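Local coordinates for protein catalase (Corynebacterium glutamicum, PDB 4B7H) that breaks down hydrogen peroxide to water and oxygen as a haem-containing, NADPH-binding tetrameric catalase, here with nitric oxide bound, at residues Pro145-Arg150 with Asp292-Thr296; Asp157-Lys163 with Met175-Trp180; Lys222-Val226 with Gln276-Phe280. All coordinates share one frame; numbering follows the deposited sequence.

Interaction 1: residues Pro145-Arg150 with Asp292-Thr296; sequences PTFFLR and DLTKT. With NDP (NADPH dihydro-nicotinamide-adenine-dinucleotide phosphate), chain H.
Arg150 reaches across to the carboxylate of Asp292 and the hydroxyl of Thr294. Its NE gives a nearly straight bond to Asp292 OD1 (3.2 Å, 160°) and a weak, bent one to OD2 of the same carboxylate. The guanidinium and carboxylate planes stand at 90°, so this is not the flat, two-pronged salt bridge. NH2 donates to Thr294 OG1 at 2.9 Å, close to the guanidinium plane. Asp292 OD1 is gripped by three donors: Arg150 NE, Thr294 N and Thr294 OG1. The bond from Thr294 N closes an Asx turn, set in a type I beta turn from Asp292 to Lys295. Lys295 NZ binds OD2 and lies 3.3 Å from Arg150 NH2; the shared carboxylate probably offsets these like charges. Asp452 is a second partner of Arg150. This polar end is the side nearer solvent: Arg150 is the one partly exposed residue, while the rest are buried.

The two segments are irregular loops of the catalase fold that touch both the haem and the NADPH. Their middle is buried and close. Thr146 OG1, anti to the backbone N (chi1 -172°), donates to Leu293 O at 2.7 Å in the carbonyl plane, on a lone pair. Leu293 CD2 packs on Phe147 CB at 3.5 Å. Leu293 and Phe147 both line the haem pocket. At the other end Thr296 CG2 rests on Pro145 CB. Pro145 CG lies 3.6 Å from NADPH C4N, the hydride-carrying carbon of the nicotinamide, and Thr296 CB touches the carboxamide nitrogen N7N.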
loop_
_atom_site.group_PDB
_atom_site.type_symbol
_atom_site.label_atom_id
_atom_site.label_comp_id
_atom_site.label_asym_id
_atom_site.label_seq_id
_atom_site.Cartn_x
_atom_site.Cartn_y
_atom_site.Cartn_z
ATOM N N PRO A 145 -31.799 4.154 17.295
ATOM C CA PRO A 145 -32.619 4.663 16.192
ATOM C C PRO A 145 -32.155 6.038 15.707
ATOM O O PRO A 145 -32.694 6.554 14.726
ATOM C CB PRO A 145 -34.009 4.779 16.832
ATOM C CG PRO A 145 -33.688 5.138 18.257
ATOM C CD PRO A 145 -32.519 4.232 18.579
ATOM N N THR A 146 -31.160 6.618 16.375
ATOM C CA THR A 146 -30.713 7.972 16.069
ATOM C C THR A 146 -29.178 8.042 16.109
ATOM O O THR A 146 -28.518 7.007 16.170
ATOM C CB THR A 146 -31.405 8.995 17.024
ATOM O OG1 THR A 146 -31.112 10.335 16.621
ATOM C CG2 THR A 146 -30.988 8.773 18.478
ATOM N N PHE A 147 -28.603 9.239 16.043
ATOM C CA PHE A 147 -27.146 9.379 16.112
ATOM C C PHE A 147 -26.791 10.793 16.548
ATOM O O PHE A 147 -27.678 11.635 16.710
ATOM C CB PHE A 147 -26.507 9.044 14.765
ATOM C CG PHE A 147 -25.047 8.646 14.850
ATOM C CD1 PHE A 147 -24.673 7.477 15.496
ATOM C CD2 PHE A 147 -24.065 9.416 14.240
ATOM C CE1 PHE A 147 -23.329 7.088 15.562
ATOM C CE2 PHE A 147 -22.721 9.039 14.300
ATOM C CZ PHE A 147 -22.358 7.867 14.954
ATOM N N PHE A 148 -25.492 11.045 16.708
ATOM C CA PHE A 148 -24.988 12.248 17.364
ATOM C C PHE A 148 -25.031 13.516 16.517
ATOM O O PHE A 148 -24.901 14.617 17.061
ATOM C CB PHE A 148 -23.523 12.053 17.770
ATOM C CG PHE A 148 -23.272 10.878 18.683
ATOM C CD1 PHE A 148 -23.305 11.034 20.066
ATOM C CD2 PHE A 148 -22.940 9.630 18.157
ATOM C CE1 PHE A 148 -23.040 9.954 20.913
ATOM C CE2 PHE A 148 -22.672 8.546 19.001
ATOM C CZ PHE A 148 -22.719 8.715 20.375
ATOM N N LEU A 149 -25.149 13.371 15.195
ATOM C CA LEU A 149 -24.931 14.505 14.289
ATOM C C LEU A 149 -25.891 14.466 13.121
ATOM O O LEU A 149 -26.474 13.416 12.835
ATOM C CB LEU A 149 -23.505 14.491 13.734
ATOM C CG LEU A 149 -22.332 14.510 14.713
ATOM C CD1 LEU A 149 -21.055 14.138 13.978
ATOM C CD2 LEU A 149 -22.206 15.874 15.403
ATOM N N ARG A 150 -26.051 15.606 12.445
ATOM C CA ARG A 150 -26.900 15.678 11.254
ATOM C C ARG A 150 -26.146 16.155 10.015
ATOM O O ARG A 150 -26.754 16.458 8.978
ATOM C CB ARG A 150 -28.147 16.547 11.508
ATOM C CG ARG A 150 -27.864 18.013 11.829
ATOM C CD ARG A 150 -29.157 18.779 12.138
ATOM N NE ARG A 150 -29.774 18.323 13.386
ATOM C CZ ARG A 150 -29.740 18.970 14.551
ATOM N NH1 ARG A 150 -29.116 20.142 14.668
ATOM N NH2 ARG A 150 -30.346 18.440 15.608
ATOM N N ASP A 292 -33.724 14.382 9.338
ATOM C CA ASP A 292 -32.723 14.747 10.340
ATOM C C ASP A 292 -32.461 13.516 11.187
ATOM O O ASP A 292 -33.340 13.068 11.926
ATOM C CB ASP A 292 -33.275 15.888 11.206
ATOM C CG ASP A 292 -32.326 16.324 12.320
ATOM O OD1 ASP A 292 -31.280 15.674 12.558
ATOM O OD2 ASP A 292 -32.638 17.339 12.983
ATOM N N LEU A 293 -31.260 12.953 11.055
ATOM C CA LEU A 293 -30.893 11.733 11.764
ATOM C C LEU A 293 -31.050 11.833 13.283
ATOM O O LEU A 293 -31.319 10.821 13.952
ATOM C CB LEU A 293 -29.456 11.359 11.400
ATOM C CG LEU A 293 -28.843 10.113 12.035
ATOM C CD1 LEU A 293 -29.673 8.860 11.723
ATOM C CD2 LEU A 293 -27.405 9.971 11.554
ATOM N N THR A 294 -30.911 13.047 13.822
ATOM C CA THR A 294 -31.069 13.265 15.262
ATOM C C THR A 294 -32.534 13.254 15.711
ATOM O O THR A 294 -32.820 13.399 16.903
ATOM C CB THR A 294 -30.398 14.592 15.723
ATOM O OG1 THR A 294 -31.144 15.713 15.223
ATOM C CG2 THR A 294 -28.950 14.678 15.245
ATOM N N LYS A 295 -33.454 13.088 14.760
ATOM C CA LYS A 295 -34.887 13.025 15.058
ATOM C C LYS A 295 -35.450 11.651 14.722
ATOM O O LYS A 295 -35.407 11.220 13.564
ATOM C CB LYS A 295 -35.661 14.071 14.247
ATOM C CG LYS A 295 -35.165 15.497 14.411
ATOM C CD LYS A 295 -35.435 16.018 15.811
ATOM C CE LYS A 295 -35.063 17.484 15.924
ATOM N NZ LYS A 295 -33.595 17.683 15.802
ATOM N N THR A 296 -35.981 10.957 15.723
ATOM C CA THR A 296 -36.727 9.731 15.465
ATOM C C THR A 296 -38.153 10.062 15.026
ATOM O O THR A 296 -38.669 11.151 15.324
ATOM C CB THR A 296 -36.769 8.822 16.705
ATOM O OG1 THR A 296 -37.181 9.579 17.852
ATOM C CG2 THR A 296 -35.400 8.227 16.969
HETATM P PA NDP H . -42.816 5.172 22.223
HETATM O O1A NDP H . -43.334 5.019 23.606
HETATM O O2A NDP H . -43.755 4.648 21.192
HETATM O O5B NDP H . -41.415 4.401 22.128
HETATM C C5B NDP H . -40.427 4.597 23.111
HETATM C C4B NDP H . -39.222 3.775 22.684
HETATM O O4B NDP H . -38.175 3.964 23.624
HETATM C C3B NDP H . -39.558 2.283 22.640
HETATM O O3B NDP H . -39.001 1.700 21.477
HETATM C C2B NDP H . -38.897 1.769 23.905
HETATM O O2B NDP H . -38.563 0.395 23.902
HETATM C C1B NDP H . -37.689 2.692 23.980
HETATM N N9A NDP H . -36.984 2.630 25.275
HETATM C C8A NDP H . -37.438 2.081 26.449
HETATM N N7A NDP H . -36.475 2.207 27.389
HETATM C C5A NDP H . -35.404 2.825 26.831
HETATM C C6A NDP H . -34.161 3.196 27.341
HETATM N N6A NDP H . -33.716 2.661 28.478
HETATM N N1A NDP H . -33.264 3.836 26.516
HETATM C C2A NDP H . -33.586 4.095 25.199
HETATM N N3A NDP H . -34.818 3.721 24.699
HETATM C C4A NDP H . -35.712 3.095 25.503
HETATM O O3 NDP H . -42.459 6.735 21.991
HETATM P PN NDP H . -41.859 7.360 20.626
HETATM O O1N NDP H . -41.687 6.304 19.589
HETATM O O2N NDP H . -42.662 8.574 20.343
HETATM O O5D NDP H . -40.396 7.864 21.071
HETATM C C5D NDP H . -40.211 8.491 22.327
HETATM C C4D NDP H . -38.732 8.545 22.647
HETATM O O4D NDP H . -38.241 7.223 22.748
HETATM C C3D NDP H . -37.947 9.219 21.532
HETATM O O3D NDP H . -37.802 10.612 21.769
HETATM C C2D NDP H . -36.628 8.466 21.545
HETATM O O2D NDP H . -35.722 9.125 22.386
HETATM C C1D NDP H . -36.941 7.115 22.180
HETATM N N1N NDP H . -36.906 6.019 21.187
HETATM C C2N NDP H . -37.564 6.184 20.002
HETATM C C3N NDP H . -37.582 5.203 19.023
HETATM C C7N NDP H . -38.317 5.491 17.754
HETATM O O7N NDP H . -37.876 4.881 16.575
HETATM N N7N NDP H . -39.348 6.328 17.756
HETATM C C4N NDP H . -36.876 3.876 19.198
HETATM C C5N NDP H . -36.188 3.798 20.530
HETATM C C6N NDP H . -36.230 4.852 21.444
HETATM P P2B NDP H . -39.569 -0.700 24.536
HETATM O O1X NDP H . -39.863 -0.290 25.964
HETATM O O2X NDP H . -40.830 -0.721 23.699
HETATM O O3X NDP H . -38.858 -2.040 24.476
HETATM O O HOH W 1 -34.232 8.559 13.305
#

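Interaction 2: residues Asp157-Lys163 with Met175-Trp180; sequences DFIHSQK and MQWDFW
Phe179 holds its CG anti to the backbone N (chi1 178°), which carries the ring across to helix 157-162. Phe158 has a similar first torsion; its side chain crosses Phe179 at about a right angle, with CE1 heading for Trp180. One face of the Phe179 ring receives the backbone of the other helix. Phe158 CA sits over that face, 3.9 Å from the ring centroid, a CH-pi contact. Phe158 CE1 meets Trp180 NE1 at 3.4 Å, rim to rim, with the planes 32° apart. The helices form a nearly antiparallel pair, at 156° and 8.7 Å between axes, within the catalase fold.

Ser161 lies where the backbones come closest. Its CB packs against Met175 CG and Phe179 CB, while its OG turns back to Phe158 O at 2.7 Å. Met175 CG and Gln176 CG both press on Ser161 O. Gln162, bent at chi2, brings NE2 to 3.2 Å from Trp180 CZ2 and crosses the Gln176 side chain at about a right angle. Outward, His160 binds Glu62 of the third subunit, and Phe179 packs on Ser398 of the second.

Two waters carry hydrogen bonds between the helices. One accepts from Gln176 NE2 and donates to Ser161 O (2.9 Å) and Lys163 O. The other accepts from Gln162 NE2 and donates to Ser161 OG and Gln176 O. Apolar and aromatic packing is thus joined by water that satisfies Ser161 and the Gln162 amide.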
loop_
_atom_site.group_PDB
_atom_site.type_symbol
_atom_site.label_atom_id
_atom_site.label_comp_id
_atom_site.label_asym_id
_atom_site.label_seq_id
_atom_site.Cartn_x
_atom_site.Cartn_y
_atom_site.Cartn_z
ATOM N N ASP A 157 -14.782 15.063 13.417
ATOM C CA ASP A 157 -14.612 15.768 14.683
ATOM C C ASP A 157 -15.122 14.929 15.845
ATOM O O ASP A 157 -14.449 14.775 16.869
ATOM C CB ASP A 157 -15.336 17.114 14.649
ATOM C CG ASP A 157 -14.782 18.029 13.592
ATOM O OD1 ASP A 157 -13.566 18.328 13.655
ATOM O OD2 ASP A 157 -15.551 18.448 12.703
ATOM N N PHE A 158 -16.313 14.368 15.682
ATOM C CA PHE A 158 -16.877 13.542 16.728
ATOM C C PHE A 158 -15.990 12.326 16.991
ATOM O O PHE A 158 -15.654 12.019 18.142
ATOM C CB PHE A 158 -18.286 13.093 16.361
ATOM C CG PHE A 158 -18.791 11.993 17.226
ATOM C CD1 PHE A 158 -18.879 12.166 18.605
ATOM C CD2 PHE A 158 -19.125 10.766 16.676
ATOM C CE1 PHE A 158 -19.328 11.134 19.421
ATOM C CE2 PHE A 158 -19.571 9.734 17.483
ATOM C CZ PHE A 158 -19.662 9.913 18.860
ATOM N N ILE A 159 -15.604 11.617 15.932
ATOM C CA ILE A 159 -14.807 10.409 16.125
ATOM C C ILE A 159 -13.436 10.722 16.737
ATOM O O ILE A 159 -12.999 10.032 17.665
ATOM C CB ILE A 159 -14.699 9.583 14.834
ATOM C CG1 ILE A 159 -16.093 9.101 14.387
ATOM C CG2 ILE A 159 -13.754 8.407 15.029
ATOM C CD1 ILE A 159 -16.816 8.172 15.376
ATOM N N HIS A 160 -12.634 11.816 16.202
ATOM C CA HIS A 160 -11.437 12.147 16.979
ATOM C C HIS A 160 -11.810 12.449 18.435
ATOM O O HIS A 160 -11.127 12.015 19.370
ATOM C CB HIS A 160 -10.721 13.379 16.429
ATOM C CG HIS A 160 -10.178 13.249 15.036
ATOM N ND1 HIS A 160 -9.768 14.302 14.247
ATOM C CD2 HIS A 160 -9.984 12.134 14.294
ATOM C CE1 HIS A 160 -9.333 13.832 13.091
ATOM N NE2 HIS A 160 -9.458 12.520 13.093
ATOM N N SER A 161 -12.863 13.082 18.755
ATOM C CA SER A 161 -13.114 13.435 20.156
ATOM C C SER A 161 -13.346 12.210 21.033
ATOM O O SER A 161 -13.118 12.255 22.247
ATOM C CB SER A 161 -14.280 14.430 20.295
ATOM O OG SER A 161 -15.541 13.786 20.211
ATOM N N GLN A 162 -13.786 11.118 20.413
ATOM C CA GLN A 162 -14.001 9.845 21.096
ATOM C C GLN A 162 -12.767 8.958 21.179
ATOM O O GLN A 162 -12.784 7.941 21.887
ATOM C CB GLN A 162 -15.106 9.080 20.380
ATOM C CG GLN A 162 -16.458 9.711 20.606
ATOM C CD GLN A 162 -16.934 9.452 22.016
ATOM O OE1 GLN A 162 -16.924 8.305 22.480
ATOM N NE2 GLN A 162 -17.324 10.512 22.725
ATOM N N LYS A 163 -11.718 9.330 20.442
ATOM C CA LYS A 163 -10.485 8.554 20.376
ATOM C C LYS A 163 -9.395 9.199 21.244
ATOM O O LYS A 163 -9.699 9.686 22.331
ATOM C CB LYS A 163 -10.067 8.303 18.916
ATOM C CG LYS A 163 -10.980 7.304 18.193
ATOM C CD LYS A 163 -10.517 7.070 16.759
ATOM C CE LYS A 163 -11.029 5.757 16.159
ATOM N NZ LYS A 163 -10.403 4.558 16.794
ATOM N N MET A 175 -12.226 16.191 26.456
ATOM C CA MET A 175 -12.409 16.276 25.016
ATOM C C MET A 175 -13.794 15.775 24.588
ATOM O O MET A 175 -14.453 16.395 23.747
ATOM C CB MET A 175 -11.296 15.506 24.302
ATOM C CG MET A 175 -11.578 15.249 22.827
ATOM S SD MET A 175 -10.143 14.740 21.851
ATOM C CE MET A 175 -9.767 13.151 22.580
ATOM N N GLN A 176 -14.241 14.658 25.156
ATOM C CA GLN A 176 -15.540 14.107 24.766
ATOM C C GLN A 176 -16.672 15.076 25.071
ATOM O O GLN A 176 -17.551 15.313 24.234
ATOM C CB GLN A 176 -15.799 12.773 25.461
ATOM C CG GLN A 176 -14.790 11.719 25.058
ATOM C CD GLN A 176 -15.216 10.297 25.389
ATOM O OE1 GLN A 176 -16.368 10.034 25.764
ATOM N NE2 GLN A 176 -14.283 9.363 25.241
ATOM N N TRP A 177 -16.646 15.649 26.268
ATOM C CA TRP A 177 -17.709 16.554 26.695
ATOM C C TRP A 177 -17.573 17.950 26.092
ATOM O O TRP A 177 -18.584 18.626 25.861
ATOM C CB TRP A 177 -17.780 16.619 28.221
ATOM C CG TRP A 177 -18.312 15.351 28.800
ATOM C CD1 TRP A 177 -17.599 14.350 29.403
ATOM C CD2 TRP A 177 -19.675 14.920 28.784
ATOM N NE1 TRP A 177 -18.444 13.329 29.775
ATOM C CE2 TRP A 177 -19.724 13.658 29.405
ATOM C CE3 TRP A 177 -20.867 15.489 28.315
ATOM C CZ2 TRP A 177 -20.917 12.951 29.567
ATOM C CZ3 TRP A 177 -22.043 14.782 28.464
ATOM C CH2 TRP A 177 -22.062 13.531 29.093
ATOM N N ASP A 178 -16.343 18.394 25.840
ATOM C CA ASP A 178 -16.145 19.670 25.153
ATOM C C ASP A 178 -16.809 19.594 23.782
ATOM O O ASP A 178 -17.566 20.493 23.397
ATOM C CB ASP A 178 -14.654 19.997 25.014
ATOM C CG ASP A 178 -14.405 21.406 24.499
ATOM O OD1 ASP A 178 -15.122 22.335 24.926
ATOM O OD2 ASP A 178 -13.488 21.581 23.660
ATOM N N PHE A 179 -16.564 18.502 23.056
ATOM C CA PHE A 179 -17.189 18.352 21.747
ATOM C C PHE A 179 -18.706 18.249 21.864
ATOM O O PHE A 179 -19.431 18.979 21.182
ATOM C CB PHE A 179 -16.662 17.146 20.962
ATOM C CG PHE A 179 -17.357 16.975 19.633
ATOM C CD1 PHE A 179 -16.991 17.761 18.542
ATOM C CD2 PHE A 179 -18.420 16.089 19.489
ATOM C CE1 PHE A 179 -17.649 17.650 17.327
ATOM C CE2 PHE A 179 -19.091 15.978 18.271
ATOM C CZ PHE A 179 -18.696 16.760 17.187
ATOM N N TRP A 180 -19.187 17.352 22.721
ATOM C CA TRP A 180 -20.630 17.137 22.832
ATOM C C TRP A 180 -21.395 18.410 23.197
ATOM O O TRP A 180 -22.430 18.704 22.597
ATOM C CB TRP A 180 -20.945 16.037 23.837
ATOM C CG TRP A 180 -20.852 14.625 23.305
ATOM C CD1 TRP A 180 -21.099 14.194 22.023
ATOM C CD2 TRP A 180 -20.520 13.454 24.065
ATOM N NE1 TRP A 180 -20.929 12.822 21.949
ATOM C CE2 TRP A 180 -20.575 12.349 23.186
ATOM C CE3 TRP A 180 -20.177 13.236 25.404
ATOM C CZ2 TRP A 180 -20.309 11.042 23.610
ATOM C CZ3 TRP A 180 -19.903 11.944 25.820
ATOM C CH2 TRP A 180 -19.971 10.862 24.927
HETATM O O HOH W 2 -11.688 10.503 24.068
HETATM O O HOH W 3 -17.598 13.278 21.990
#

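Interaction 3: residues Lys222-Val226 with Gln276-Phe280; sequences KPVWV and QIMPF
Strands 223-226 and 276-279 run antiparallel at 136°, 4.7 Å apart at their closest, and are joined by two backbone bonds between Trp225 and Met278. They are neighbours in the antiparallel beta-barrel of the catalase fold. Trp225 N donates to Met278 O at 2.9 Å, and Met278 N returns a bond to Trp225 O at 2.8 Å. This is the hydrogen-bonded pair. Val226 and Ile277 form the next, non-hydrogen-bonded pair, where Val226 CA makes a close CA-H...O contact with Gln276 O (3.1 Å).

The side chains of Val226 and Ile277 lie side by side and point the same way. Ile277 CG2 also reaches Val224, touching its CB and CG2 at 3.9 Å. Trp216 of strand 214-217 touches both valines from the next strand.

Trp225 and Met278 share the other face of the sheet. Their CB atoms pack together, and the Met278 sulfur sits oblique to the five-membered ring in a long Met-aromatic contact. Trp297 and Tyr302 adjoin Met278 there. Gln276 is held by bonds to His229, Tyr302 and Trp297; its side chain is about 4 Å from the NADPH at its nearest atoms.

Past Pro279 the chain brings Phe280 beside Trp225. With CG anti to the backbone N (chi1 -169°), its ring is tilted only 15° from the five-membered ring of Trp225 and strongly offset from it, so little face is shared. Trp225 CZ2 and Phe280 CE1 are 3.7 Å apart. Pro223 CG meets the same phenyl ring at CD1. A water links Pro223 O to Phe280 N. A second water accepts from Trp225 NE1 at 2.9 Å, donates to Phe280 O and sits over the centre of the Phe280 ring.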
loop_
_atom_site.group_PDB
_atom_site.type_symbol
_atom_site.label_atom_id
_atom_site.label_comp_id
_atom_site.label_asym_id
_atom_site.label_seq_id
_atom_site.Cartn_x
_atom_site.Cartn_y
_atom_site.Cartn_z
ATOM N N LYS A 222 -43.812 4.265 -7.260
ATOM C CA LYS A 222 -44.270 5.121 -6.174
ATOM C C LYS A 222 -43.364 4.970 -4.963
ATOM O O LYS A 222 -43.088 3.850 -4.534
ATOM C CB LYS A 222 -45.702 4.760 -5.788
ATOM C CG LYS A 222 -46.234 5.503 -4.568
ATOM C CD LYS A 222 -47.684 5.132 -4.312
ATOM C CE LYS A 222 -48.118 5.498 -2.906
ATOM N NZ LYS A 222 -49.566 5.213 -2.698
ATOM N N PRO A 223 -42.894 6.098 -4.409
ATOM C CA PRO A 223 -42.001 6.055 -3.246
ATOM C C PRO A 223 -42.731 6.250 -1.915
ATOM O O PRO A 223 -43.740 6.953 -1.853
ATOM C CB PRO A 223 -41.094 7.257 -3.495
ATOM C CG PRO A 223 -42.028 8.271 -4.120
ATOM C CD PRO A 223 -42.994 7.459 -4.972
ATOM N N VAL A 224 -42.216 5.611 -0.867
ATOM C CA VAL A 224 -42.565 5.936 0.511
ATOM C C VAL A 224 -41.263 6.055 1.302
ATOM O O VAL A 224 -40.245 5.457 0.936
ATOM C CB VAL A 224 -43.461 4.859 1.162
ATOM C CG1 VAL A 224 -44.850 4.878 0.566
ATOM C CG2 VAL A 224 -42.829 3.474 1.037
ATOM N N TRP A 225 -41.279 6.833 2.381
ATOM C CA TRP A 225 -40.114 6.912 3.253
ATOM C C TRP A 225 -40.185 5.802 4.300
ATOM O O TRP A 225 -41.271 5.487 4.799
ATOM C CB TRP A 225 -40.039 8.280 3.925
ATOM C CG TRP A 225 -39.958 9.447 2.964
ATOM C CD1 TRP A 225 -40.917 10.407 2.750
ATOM C CD2 TRP A 225 -38.861 9.778 2.094
ATOM N NE1 TRP A 225 -40.481 11.311 1.808
ATOM C CE2 TRP A 225 -39.225 10.945 1.387
ATOM C CE3 TRP A 225 -37.608 9.196 1.839
ATOM C CZ2 TRP A 225 -38.377 11.546 0.453
ATOM C CZ3 TRP A 225 -36.772 9.797 0.915
ATOM C CH2 TRP A 225 -37.156 10.959 0.235
ATOM N N VAL A 226 -39.048 5.190 4.631
ATOM C CA VAL A 226 -39.053 4.106 5.608
ATOM C C VAL A 226 -37.914 4.204 6.621
ATOM O O VAL A 226 -36.873 4.805 6.346
ATOM C CB VAL A 226 -38.973 2.708 4.926
ATOM C CG1 VAL A 226 -40.128 2.498 3.955
ATOM C CG2 VAL A 226 -37.623 2.516 4.223
ATOM N N GLN A 276 -41.073 1.400 9.840
ATOM C CA GLN A 276 -42.016 2.508 9.862
ATOM C C GLN A 276 -42.144 2.981 8.428
ATOM O O GLN A 276 -41.150 3.050 7.701
ATOM C CB GLN A 276 -41.503 3.655 10.730
ATOM C CG GLN A 276 -41.376 3.328 12.205
ATOM C CD GLN A 276 -40.753 4.455 12.987
ATOM O OE1 GLN A 276 -39.552 4.705 12.878
ATOM N NE2 GLN A 276 -41.566 5.151 13.781
ATOM N N ILE A 277 -43.365 3.302 8.010
ATOM C CA ILE A 277 -43.604 3.766 6.653
ATOM C C ILE A 277 -44.303 5.118 6.685
ATOM O O ILE A 277 -45.430 5.229 7.172
ATOM C CB ILE A 277 -44.444 2.747 5.849
ATOM C CG1 ILE A 277 -43.716 1.398 5.776
ATOM C CG2 ILE A 277 -44.747 3.284 4.445
ATOM C CD1 ILE A 277 -44.491 0.320 5.039
ATOM N N MET A 278 -43.620 6.146 6.187
ATOM C CA MET A 278 -44.199 7.478 6.085
ATOM C C MET A 278 -44.544 7.796 4.636
ATOM O O MET A 278 -43.669 7.836 3.778
ATOM C CB MET A 278 -43.229 8.524 6.635
ATOM C CG MET A 278 -43.696 9.963 6.445
ATOM S SD MET A 278 -42.447 11.162 6.953
ATOM C CE MET A 278 -42.468 10.970 8.732
ATOM N N PRO A 279 -45.834 8.013 4.349
ATOM C CA PRO A 279 -46.208 8.392 2.981
ATOM C C PRO A 279 -45.399 9.600 2.503
ATOM O O PRO A 279 -45.100 10.502 3.299
ATOM C CB PRO A 279 -47.693 8.751 3.114
ATOM C CG PRO A 279 -48.160 7.910 4.263
ATOM C CD PRO A 279 -47.008 7.901 5.235
ATOM N N PHE A 280 -45.035 9.602 1.225
ATOM C CA PHE A 280 -44.218 10.661 0.646
ATOM C C PHE A 280 -44.809 12.037 0.952
ATOM O O PHE A 280 -44.083 12.971 1.303
ATOM C CB PHE A 280 -44.105 10.438 -0.865
ATOM C CG PHE A 280 -43.079 11.304 -1.551
ATOM C CD1 PHE A 280 -41.748 10.907 -1.629
ATOM C CD2 PHE A 280 -43.453 12.497 -2.155
ATOM C CE1 PHE A 280 -40.808 11.698 -2.281
ATOM C CE2 PHE A 280 -42.523 13.290 -2.802
ATOM C CZ PHE A 280 -41.193 12.890 -2.863
HETATM O O HOH W 4 -46.460 7.665 -0.485
HETATM O O HOH W 5 -41.282 13.764 0.511
#

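Overall arrangement
Interaction 1 lies nearest the ligands: it has residues in both the haem and the NADPH pockets, and Phe147 comes within about 4 Å of the bound nitric oxide. Interaction 2 touches it directly. Phe148 CE2 lies 3.3 Å from Phe158 CZ, and Leu149 also packs on Phe158, whose side chain is about 6 Å from the nitric oxide. Interaction 3 is about 18 Å from interaction 1 between centres, with nearest atoms about 6 Å apart. Its Gln276 approaches the NADPH from the barrel. Interactions 2 and 3 are about 34 Å apart between centres, and both are nested in the chain loop closed by interaction 1.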